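PDB 5CWW: nucleoporin NUP82 from Chaetomium thermophilum, which probably serves, through an N-terminal beta-propeller domain contained in this piece, as a structural component of the nuclear pore complex and a docking partner for transport factors. Local coordinates for residues Phe553-Arg557 and Thr558-Leu562; Thr478-Pro481 and Ala482-Thr485; Val121-Pro124 and Asn125-Leu129; Asp226-Tyr229 and Leu230-Phe234; Glu318-Pro321 and Glu322-Leu325. All blocks are in the same frame, centred on the assembly; numbering follows the deposited sequence.

All five contacts are local: each lies within one continuous run of chain. Contacts 1 and 3 are partly buried and follow or close strands of propeller blades. Contact 4, also partly buried, holds a loop; its centre is about 47 Å from that of contact 1. Contacts 2 and 5 lie at the surface. Contacts 1 and 2 touch through Thr554 and Glu483, whereas contacts 4 and 5 come within about 7 Å at their nearest atoms without touching. A glutamine amide donates to carbonyls in contact 1 and accepts N-H groups in contact 4. A glutamate accepts one in contact 2. Contact 3 uses a serine and a water, and in contact 5 a threonine caps a helix.

Contact 1: Phe553-Arg557 and Thr558-Leu562; sequences FTQTR and TQSPL
The flat amide of Gln555 lies between Thr558 and Leu562. On one face Thr558 O sits almost straight above the amide carbon, 3.2 Å from Gln555 CD. On the opposite face Leu562 CD2 lies below the plane, displaced outward from the nitrogen, 3.4 Å from Gln555 NE2. At the oxygen end, Gln555 OE1 meets the methyl Thr558 CG2 at 3.3 Å and Ser560 CB at 3.4 Å. The Phe553 ring is met at its edge: Leu562 CD1 lies near the ring plane, 3.6 Å from Phe553 CE2. Phe7 stands edge-to-face with this ring, and Ile586 and Leu588 of strand 585-589 pack on it too.

The main polar bond runs from Gln555 NE2 to Ser560 O, 2.7 Å long. It lies in the plane of the Ser560 carbonyl, but the acceptor is tilted 23° out of the amide plane. Gln555 reaches this far because its chain is extended, with CG anti to the backbone nitrogen (chi1 -173°). The leucine side chain runs alongside it, pointing the other way. Farther along the loop, Thr558 OG1 donates to Thr556 O at 2.9 Å, from well above the carbonyl plane.

Gln555 NE2 also donates to Pro507 O. Two backbone carbonyls thus grip one amide nitrogen. Two carbonyl acceptors need the N-H end there, which settles which way round the amide sits. The same nitrogen ties the chain leaving strand 548-554 to the loop that follows and to the neighbouring hairpin.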
# COMPACT_ATOMS: atom_id res chain seq x y z
N PHE B 553 19.00 -6.56 -17.87
CA PHE B 553 19.55 -5.26 -18.23
C PHE B 553 20.32 -4.64 -17.08
O PHE B 553 19.91 -4.74 -15.92
CB PHE B 553 18.42 -4.31 -18.66
CG PHE B 553 18.88 -2.90 -18.91
CD1 PHE B 553 19.53 -2.57 -20.09
CD2 PHE B 553 18.67 -1.91 -17.97
CE1 PHE B 553 19.95 -1.27 -20.32
CE2 PHE B 553 19.09 -0.62 -18.19
CZ PHE B 553 19.73 -0.30 -19.37
N THR B 554 21.43 -4.00 -17.42
CA THR B 554 22.26 -3.30 -16.44
C THR B 554 22.65 -1.93 -16.97
O THR B 554 23.15 -1.81 -18.09
CB THR B 554 23.53 -4.09 -16.11
OG1 THR B 554 23.18 -5.45 -15.82
CG2 THR B 554 24.24 -3.49 -14.90
N GLN B 555 22.42 -0.90 -16.17
CA GLN B 555 22.80 0.46 -16.52
C GLN B 555 24.20 0.73 -15.99
O GLN B 555 24.49 0.48 -14.81
CB GLN B 555 21.79 1.46 -15.96
CG GLN B 555 22.03 2.89 -16.42
CD GLN B 555 20.85 3.81 -16.13
OE1 GLN B 555 20.71 4.86 -16.76
NE2 GLN B 555 20.01 3.43 -15.17
N THR B 556 25.07 1.25 -16.85
CA THR B 556 26.48 1.43 -16.51
C THR B 556 26.87 2.90 -16.37
O THR B 556 26.67 3.70 -17.29
CB THR B 556 27.39 0.80 -17.58
OG1 THR B 556 27.10 1.37 -18.86
CG2 THR B 556 27.18 -0.71 -17.63
N ARG B 557 27.41 3.25 -15.21
CA ARG B 557 27.94 4.59 -14.94
C ARG B 557 26.91 5.69 -15.21
O ARG B 557 27.28 6.83 -15.50
CB ARG B 557 29.20 4.84 -15.77
CG ARG B 557 30.37 3.93 -15.42
CD ARG B 557 31.26 3.67 -16.62
NE ARG B 557 30.53 2.97 -17.67
CZ ARG B 557 31.08 2.55 -18.81
NH1 ARG B 557 32.36 2.76 -19.06
NH2 ARG B 557 30.33 1.92 -19.70
N THR B 558 25.63 5.34 -15.11
CA THR B 558 24.55 6.30 -15.33
C THR B 558 23.54 6.17 -14.20
O THR B 558 22.88 5.14 -14.05
CB THR B 558 23.86 6.08 -16.69
OG1 THR B 558 24.85 5.90 -17.71
CG2 THR B 558 22.97 7.26 -17.03
N GLN B 559 23.43 7.22 -13.39
CA GLN B 559 22.56 7.22 -12.23
C GLN B 559 21.10 7.48 -12.60
O GLN B 559 20.24 7.58 -11.73
CB GLN B 559 23.03 8.26 -11.21
CG GLN B 559 24.43 8.01 -10.68
CD GLN B 559 24.89 9.09 -9.72
OE1 GLN B 559 24.45 10.23 -9.79
NE2 GLN B 559 25.78 8.72 -8.80
N SER B 560 20.84 7.58 -13.90
CA SER B 560 19.49 7.83 -14.40
C SER B 560 18.51 6.76 -13.93
O SER B 560 18.75 5.57 -14.11
CB SER B 560 19.49 7.89 -15.93
OG SER B 560 18.20 7.62 -16.44
N PRO B 561 17.39 7.18 -13.31
CA PRO B 561 16.41 6.17 -12.89
C PRO B 561 15.67 5.58 -14.08
O PRO B 561 15.49 6.26 -15.09
CB PRO B 561 15.46 6.96 -11.99
CG PRO B 561 15.52 8.35 -12.52
CD PRO B 561 16.94 8.55 -13.00
N LEU B 562 15.26 4.32 -13.95
CA LEU B 562 14.54 3.64 -15.03
C LEU B 562 13.05 3.62 -14.74
O LEU B 562 12.63 3.42 -13.60
CB LEU B 562 15.06 2.22 -15.20
CG LEU B 562 16.57 2.07 -15.45
CD1 LEU B 562 16.94 0.60 -15.58
CD2 LEU B 562 17.00 2.84 -16.68

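Contact 2: Thr478-Pro481 and Ala482-Thr485; sequences TLKP and AEVT
Glu483 turns its side chain back across Lys480, and the two cross at a slant. The carboxylate meets the backbone of Lys480. Glu483 OE1 accepts from Lys480 N at 2.8 Å, in a nearly straight bond (177°). It uses its anti lone pair, the one away from the other oxygen. The chain is placed for this by a CG beside the backbone nitrogen (chi1 -64°) and an extended run beyond it.

The aliphatic part of Lys480 lies against the same oxygen, Lys480 CG 3.4 Å from Glu483 OE1. The lysine bends at its last torsion, and Lys480 NZ stays 4.2 Å from Glu483 OE1, too far for a salt bridge, though the opposite charges probably attract. Leu479 also passes the glutamate at a slant, Leu479 CD2 lying 4.0 Å from Glu483 OE1. Leu479 CB also has a loose apolar contact with Val484 CG2, at 4.3 Å.

The backbone makes the turn. Glu483 N donates to Lys480 O at 2.8 Å, and Val484 N adds weak bonds to Lys480 O and Pro481 O. An acidic side chain of another protein's chain accepts from Ala482 N.

The turn lies in the loop between strand 469-476 and strand 491-494. Leu479 packs on His506 of strand 501-506. Glu483 OE2 forms a salt bridge with Arg551 and its side chain touches Thr554, so the loop is held against strand 548-554.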
# COMPACT_ATOMS: atom_id res chain seq x y z
N THR B 478 18.98 -8.72 -5.42
CA THR B 478 18.88 -8.49 -6.86
C THR B 478 19.95 -7.49 -7.31
O THR B 478 20.14 -7.28 -8.50
CB THR B 478 17.49 -7.97 -7.26
OG1 THR B 478 17.24 -6.70 -6.64
CG2 THR B 478 16.41 -8.97 -6.86
N LEU B 479 20.63 -6.88 -6.34
CA LEU B 479 21.70 -5.92 -6.62
C LEU B 479 23.00 -6.34 -5.94
O LEU B 479 22.98 -6.97 -4.88
CB LEU B 479 21.31 -4.52 -6.14
CG LEU B 479 20.09 -3.87 -6.79
CD1 LEU B 479 19.79 -2.54 -6.11
CD2 LEU B 479 20.30 -3.67 -8.28
N LYS B 480 24.12 -5.98 -6.56
CA LYS B 480 25.41 -6.13 -5.91
C LYS B 480 25.58 -4.98 -4.93
O LYS B 480 24.95 -3.94 -5.10
CB LYS B 480 26.56 -6.14 -6.92
CG LYS B 480 26.38 -7.11 -8.08
CD LYS B 480 27.69 -7.32 -8.83
CE LYS B 480 27.48 -8.08 -10.13
NZ LYS B 480 26.72 -7.28 -11.13
N PRO B 481 26.42 -5.16 -3.89
CA PRO B 481 26.64 -4.10 -2.89
C PRO B 481 27.00 -2.75 -3.51
O PRO B 481 26.57 -1.71 -3.02
CB PRO B 481 27.80 -4.65 -2.06
CG PRO B 481 27.68 -6.13 -2.18
CD PRO B 481 27.17 -6.39 -3.57
N ALA B 482 27.78 -2.79 -4.59
CA ALA B 482 28.23 -1.57 -5.25
C ALA B 482 27.10 -0.87 -6.00
O ALA B 482 27.20 0.31 -6.34
CB ALA B 482 29.37 -1.88 -6.21
N GLU B 483 26.01 -1.60 -6.25
CA GLU B 483 24.88 -1.08 -7.01
C GLU B 483 23.83 -0.44 -6.10
O GLU B 483 22.96 0.29 -6.57
CB GLU B 483 24.24 -2.19 -7.84
CG GLU B 483 25.16 -2.75 -8.91
CD GLU B 483 24.51 -3.86 -9.71
OE1 GLU B 483 24.04 -4.84 -9.10
OE2 GLU B 483 24.45 -3.75 -10.95
N VAL B 484 23.91 -0.72 -4.81
CA VAL B 484 22.94 -0.22 -3.85
C VAL B 484 23.11 1.27 -3.61
O VAL B 484 24.17 1.73 -3.20
CB VAL B 484 23.04 -0.96 -2.50
CG1 VAL B 484 21.99 -0.44 -1.52
CG2 VAL B 484 22.89 -2.46 -2.69
N THR B 485 22.05 2.03 -3.87
CA THR B 485 22.01 3.46 -3.55
C THR B 485 21.25 3.64 -2.24
O THR B 485 20.26 2.95 -2.00
CB THR B 485 21.35 4.29 -4.67
OG1 THR B 485 19.99 3.87 -4.85
CG2 THR B 485 22.10 4.12 -5.98

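Contact 3: Val121-Pro124 and Asn125-Leu129; sequences VMSP and NQDFL
Met122 folds over the turn towards Gln126 and Leu129. Its CG is anti to the backbone nitrogen (chi1 -171°), and the next two torsions bend the chain back (64° and 63°). Met122 SD therefore lies 3.8 Å from Gln126 CA. Met122 CE meets Leu129 CD1 at 3.9 Å, the two side chains crossing at about a right angle.

Ser123 carries its OG between its own nitrogen and carbonyl carbon. That rotamer points the hydroxyl into the loop, 3.0 Å from Asp127 OD1. The Asp127 carboxylate turns back towards the serine. A water joins them: it lies 2.7 Å from Ser123 OG and 2.8 Å from Asp127 OD1, and accepts from Asn125 N. The other oxygen, Asp127 OD2, is hydrogen-bonded to His188 NE2, whose ring stacks on Phe128.

Ser123 N donates to Phe128 O at 3.0 Å, and Gln126 N closes a type I beta turn on Ser123 O. Met122 and Leu129 form an antiparallel non-hydrogen-bonded pair. This is the end of a beta hairpin joining the first two strands of a four-stranded propeller blade. Trp180 of the next blade packs against it.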
# COMPACT_ATOMS: atom_id res chain seq x y z
N VAL B 121 -1.10 4.97 -13.68
CA VAL B 121 -1.76 3.71 -13.35
C VAL B 121 -3.01 3.51 -14.20
O VAL B 121 -4.01 4.20 -14.03
CB VAL B 121 -2.15 3.64 -11.86
CG1 VAL B 121 -2.61 2.23 -11.51
CG2 VAL B 121 -0.98 4.05 -10.98
N MET B 122 -2.93 2.55 -15.12
CA MET B 122 -4.04 2.21 -16.00
C MET B 122 -5.16 1.54 -15.21
O MET B 122 -4.90 0.73 -14.32
CB MET B 122 -3.56 1.28 -17.11
CG MET B 122 -4.57 1.03 -18.22
SD MET B 122 -4.99 2.52 -19.16
CE MET B 122 -3.41 2.92 -19.90
N SER B 123 -6.40 1.87 -15.55
CA SER B 123 -7.55 1.26 -14.89
C SER B 123 -7.81 -0.11 -15.51
O SER B 123 -7.29 -0.42 -16.58
CB SER B 123 -8.78 2.16 -15.02
OG SER B 123 -9.25 2.21 -16.36
N PRO B 124 -8.62 -0.95 -14.83
CA PRO B 124 -8.87 -2.32 -15.29
C PRO B 124 -9.40 -2.42 -16.72
O PRO B 124 -8.88 -3.22 -17.51
CB PRO B 124 -9.91 -2.84 -14.30
CG PRO B 124 -9.68 -2.05 -13.07
CD PRO B 124 -9.28 -0.68 -13.54
N ASN B 125 -10.40 -1.62 -17.05
CA ASN B 125 -10.98 -1.63 -18.39
C ASN B 125 -10.27 -0.67 -19.34
O ASN B 125 -10.68 -0.49 -20.48
CB ASN B 125 -12.47 -1.30 -18.32
CG ASN B 125 -13.25 -2.33 -17.54
OD1 ASN B 125 -12.94 -3.52 -17.57
ND2 ASN B 125 -14.28 -1.89 -16.82
N GLN B 126 -9.20 -0.05 -18.84
CA GLN B 126 -8.28 0.73 -19.67
C GLN B 126 -8.95 1.93 -20.33
O GLN B 126 -8.60 2.31 -21.45
CB GLN B 126 -7.67 -0.18 -20.75
CG GLN B 126 -6.97 -1.40 -20.18
CD GLN B 126 -6.39 -2.30 -21.26
OE1 GLN B 126 -6.95 -2.43 -22.35
NE2 GLN B 126 -5.26 -2.94 -20.95
N ASP B 127 -9.91 2.53 -19.63
CA ASP B 127 -10.57 3.75 -20.10
C ASP B 127 -10.15 4.96 -19.27
O ASP B 127 -10.18 6.09 -19.76
CB ASP B 127 -12.09 3.58 -20.07
CG ASP B 127 -12.59 3.01 -18.76
OD1 ASP B 127 -11.77 2.54 -17.95
OD2 ASP B 127 -13.82 3.03 -18.55
N PHE B 128 -9.76 4.73 -18.02
CA PHE B 128 -9.25 5.78 -17.14
C PHE B 128 -7.77 5.59 -16.85
O PHE B 128 -7.28 4.47 -16.74
CB PHE B 128 -10.02 5.82 -15.81
CG PHE B 128 -11.46 6.24 -15.92
CD1 PHE B 128 -12.02 6.58 -17.14
CD2 PHE B 128 -12.25 6.32 -14.78
CE1 PHE B 128 -13.35 6.96 -17.22
CE2 PHE B 128 -13.57 6.71 -14.86
CZ PHE B 128 -14.12 7.03 -16.08
N LEU B 129 -7.05 6.71 -16.71
CA LEU B 129 -5.64 6.69 -16.36
C LEU B 129 -5.36 7.62 -15.18
O LEU B 129 -5.59 8.83 -15.26
CB LEU B 129 -4.78 7.10 -17.56
CG LEU B 129 -3.26 7.10 -17.34
CD1 LEU B 129 -2.74 5.68 -17.16
CD2 LEU B 129 -2.56 7.79 -18.49
O HOH W 1 -11.45 0.78 -15.84

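Contact 4: Asp226-Tyr229 and Leu230-Phe234; sequences DATY and LDQDF
The backbone makes a type I beta turn from Tyr229 to Gln232, closed by a weak bond from Gln232 N to Tyr229 O. The side chain of Gln232 then reaches back over the turn. Its CG lies beside the backbone nitrogen (chi1 -68°), and the chain beyond is extended. Gln232 OE1 takes two backbone N-H groups, from Thr228 N at 2.6 Å and from Tyr229 N at 2.8 Å. The Thr228 donor stands 37° out of the amide carbonyl plane. The Tyr229 donor is tilted less, by 20°. Two bonds on one oxygen should hold the amide firmly.

The Phe234 ring is touched at its edge by Ala227 CB, in the ring plane and 3.3 Å from Phe234 CE1. Tyr229 O lies near the same plane, 3.4 Å from Phe234 CZ. One face of the ring carries Gln232 O, 3.2 Å above its centre.

Asp231 makes a salt bridge with Arg454. Asp226 forms a salt bridge with a basic side chain of another protein's chain, on which Gln232 also packs. This is a type I turn braced by a side-chain amide oxygen that accepts two consecutive backbone N-H groups, at a protein-protein interface of the propeller domain.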
# COMPACT_ATOMS: atom_id res chain seq x y z
N ASP B 226 -4.80 1.61 16.74
CA ASP B 226 -4.83 1.72 18.20
C ASP B 226 -6.25 1.66 18.76
O ASP B 226 -6.45 1.80 19.96
CB ASP B 226 -4.14 3.02 18.64
CG ASP B 226 -2.72 3.12 18.13
OD1 ASP B 226 -1.98 2.11 18.22
OD2 ASP B 226 -2.34 4.20 17.63
N ALA B 227 -7.22 1.45 17.88
CA ALA B 227 -8.62 1.43 18.26
C ALA B 227 -9.00 0.11 18.93
O ALA B 227 -8.34 -0.91 18.72
CB ALA B 227 -9.50 1.67 17.05
N THR B 228 -10.07 0.15 19.72
CA THR B 228 -10.52 -1.02 20.48
C THR B 228 -11.81 -1.60 19.92
O THR B 228 -11.99 -2.81 19.90
CB THR B 228 -10.73 -0.66 21.96
OG1 THR B 228 -9.51 -0.15 22.52
CG2 THR B 228 -11.17 -1.88 22.76
N TYR B 229 -12.71 -0.73 19.45
CA TYR B 229 -14.03 -1.16 18.98
C TYR B 229 -14.28 -0.72 17.54
O TYR B 229 -13.74 0.28 17.09
CB TYR B 229 -15.11 -0.61 19.90
CG TYR B 229 -14.94 -1.02 21.35
CD1 TYR B 229 -15.25 -2.30 21.77
CD2 TYR B 229 -14.46 -0.11 22.29
CE1 TYR B 229 -15.09 -2.68 23.09
CE2 TYR B 229 -14.30 -0.48 23.61
CZ TYR B 229 -14.62 -1.77 24.01
OH TYR B 229 -14.46 -2.14 25.32
N LEU B 230 -15.11 -1.48 16.84
CA LEU B 230 -15.33 -1.28 15.40
C LEU B 230 -16.09 0.01 15.06
O LEU B 230 -16.13 0.42 13.90
CB LEU B 230 -16.09 -2.47 14.80
CG LEU B 230 -17.44 -2.89 15.41
CD1 LEU B 230 -18.58 -1.93 15.08
CD2 LEU B 230 -17.81 -4.28 14.92
N ASP B 231 -16.69 0.65 16.07
CA ASP B 231 -17.51 1.84 15.83
C ASP B 231 -16.80 3.13 16.23
O ASP B 231 -17.39 4.20 16.19
CB ASP B 231 -18.85 1.72 16.57
CG ASP B 231 -18.68 1.45 18.06
OD1 ASP B 231 -17.61 1.78 18.61
OD2 ASP B 231 -19.62 0.91 18.67
N GLN B 232 -15.53 3.02 16.63
CA GLN B 232 -14.74 4.20 16.93
C GLN B 232 -14.48 4.98 15.65
O GLN B 232 -14.73 4.49 14.55
CB GLN B 232 -13.43 3.83 17.61
CG GLN B 232 -13.60 3.26 19.01
CD GLN B 232 -12.27 2.99 19.70
OE1 GLN B 232 -12.00 1.87 20.13
NE2 GLN B 232 -11.45 4.03 19.82
N ASP B 233 -13.96 6.20 15.80
CA ASP B 233 -13.74 7.08 14.66
C ASP B 233 -12.45 6.73 13.93
O ASP B 233 -11.36 6.79 14.52
CB ASP B 233 -13.72 8.54 15.13
CG ASP B 233 -13.08 9.46 14.12
OD1 ASP B 233 -13.63 9.60 13.00
OD2 ASP B 233 -12.03 10.05 14.45
N PHE B 234 -12.57 6.38 12.66
CA PHE B 234 -11.41 6.07 11.82
C PHE B 234 -11.32 7.03 10.65
O PHE B 234 -10.46 6.87 9.78
CB PHE B 234 -11.49 4.63 11.30
CG PHE B 234 -11.85 3.63 12.36
CD1 PHE B 234 -11.08 3.51 13.50
CD2 PHE B 234 -12.94 2.80 12.20
CE1 PHE B 234 -11.40 2.59 14.47
CE2 PHE B 234 -13.27 1.88 13.17
CZ PHE B 234 -12.50 1.77 14.31

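Contact 5: Glu318-Pro321 and Glu322-Leu325; sequences ESTP and EERL
Thr320 carries OG1 between its own nitrogen and carbonyl carbon (chi1 67°), which aims the oxygen at Glu323. There Thr320 OG1 accepts from Glu323 N at 3.0 Å, with an N-H...O angle of 139°. Glu323 has CG anti to its backbone nitrogen (chi1 -174°) and an extended chain. Its carboxylate is thereby sent back beside the cap, with Glu323 OE2 3.7 Å from Ser319 CA. The side chains of Thr320 and Glu323 cross at about a right angle.

Thr320 O starts the helical bonding. It accepts from Arg324 N at 3.1 Å, in the carbonyl plane, and more weakly from Glu323 N. Arg324 bends at chi3 and curls back over the helix start. Arg324 NH2 comes 3.5 Å from Pro321 CB, while the aliphatic part passes the serine, Ser319 OG lying 3.7 Å from Arg324 CD.

Thr320 is the N-cap and Pro321 the first helical residue, so the side-chain oxygen is the main acceptor for a first-turn N-H that has no i-4 partner within the helix. The contact lies at the surface, between helix 298-315 and helix 321-338. Ser319 OG is hydrogen-bonded to Ala313 O and Asn316 O, tying this cap to the end of helix 298-315.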
# COMPACT_ATOMS: atom_id res chain seq x y z
N GLU B 318 -12.76 -26.44 22.33
CA GLU B 318 -11.60 -25.64 22.72
C GLU B 318 -11.56 -24.31 21.98
O GLU B 318 -10.54 -23.61 22.00
CB GLU B 318 -10.31 -26.43 22.47
CG GLU B 318 -10.26 -27.77 23.18
CD GLU B 318 -9.03 -28.58 22.82
OE1 GLU B 318 -8.86 -29.69 23.37
OE2 GLU B 318 -8.23 -28.11 21.98
N SER B 319 -12.66 -23.96 21.32
CA SER B 319 -12.72 -22.71 20.56
C SER B 319 -12.88 -21.51 21.48
O SER B 319 -13.82 -21.43 22.27
CB SER B 319 -13.88 -22.75 19.56
OG SER B 319 -15.13 -22.83 20.22
N THR B 320 -11.94 -20.57 21.37
CA THR B 320 -11.95 -19.37 22.20
C THR B 320 -13.09 -18.45 21.78
O THR B 320 -13.53 -18.49 20.63
CB THR B 320 -10.62 -18.61 22.10
OG1 THR B 320 -10.46 -18.08 20.78
CG2 THR B 320 -9.45 -19.53 22.41
N PRO B 321 -13.57 -17.60 22.71
CA PRO B 321 -14.63 -16.65 22.35
C PRO B 321 -14.15 -15.64 21.30
O PRO B 321 -14.97 -15.03 20.61
CB PRO B 321 -14.95 -15.95 23.67
CG PRO B 321 -13.75 -16.14 24.52
CD PRO B 321 -13.17 -17.47 24.12
N GLU B 322 -12.84 -15.48 21.18
CA GLU B 322 -12.26 -14.59 20.18
C GLU B 322 -12.29 -15.24 18.81
O GLU B 322 -12.42 -14.56 17.79
CB GLU B 322 -10.82 -14.22 20.56
CG GLU B 322 -10.63 -13.83 22.02
CD GLU B 322 -11.43 -12.60 22.42
OE1 GLU B 322 -11.87 -11.85 21.51
OE2 GLU B 322 -11.61 -12.37 23.63
N GLU B 323 -12.17 -16.56 18.78
CA GLU B 323 -12.19 -17.31 17.53
C GLU B 323 -13.61 -17.43 17.00
O GLU B 323 -13.84 -17.45 15.79
CB GLU B 323 -11.57 -18.69 17.73
CG GLU B 323 -11.40 -19.50 16.45
CD GLU B 323 -10.78 -20.87 16.70
OE1 GLU B 323 -10.43 -21.55 15.72
OE2 GLU B 323 -10.65 -21.25 17.88
N ARG B 324 -14.57 -17.50 17.92
CA ARG B 324 -15.98 -17.60 17.55
C ARG B 324 -16.51 -16.27 17.03
O ARG B 324 -17.42 -16.23 16.20
CB ARG B 324 -16.82 -18.07 18.74
CG ARG B 324 -16.53 -19.50 19.19
CD ARG B 324 -17.49 -19.97 20.27
NE ARG B 324 -17.35 -19.22 21.52
CZ ARG B 324 -18.14 -18.22 21.90
NH1 ARG B 324 -19.15 -17.81 21.14
NH2 ARG B 324 -17.92 -17.61 23.06
N LEU B 325 -15.93 -15.17 17.51
CA LEU B 325 -16.37 -13.84 17.12
C LEU B 325 -16.02 -13.55 15.67
O LEU B 325 -16.78 -12.89 14.96
CB LEU B 325 -15.75 -12.78 18.03
CG LEU B 325 -16.07 -11.32 17.71
CD1 LEU B 325 -17.57 -11.07 17.73
CD2 LEU B 325 -15.36 -10.39 18.68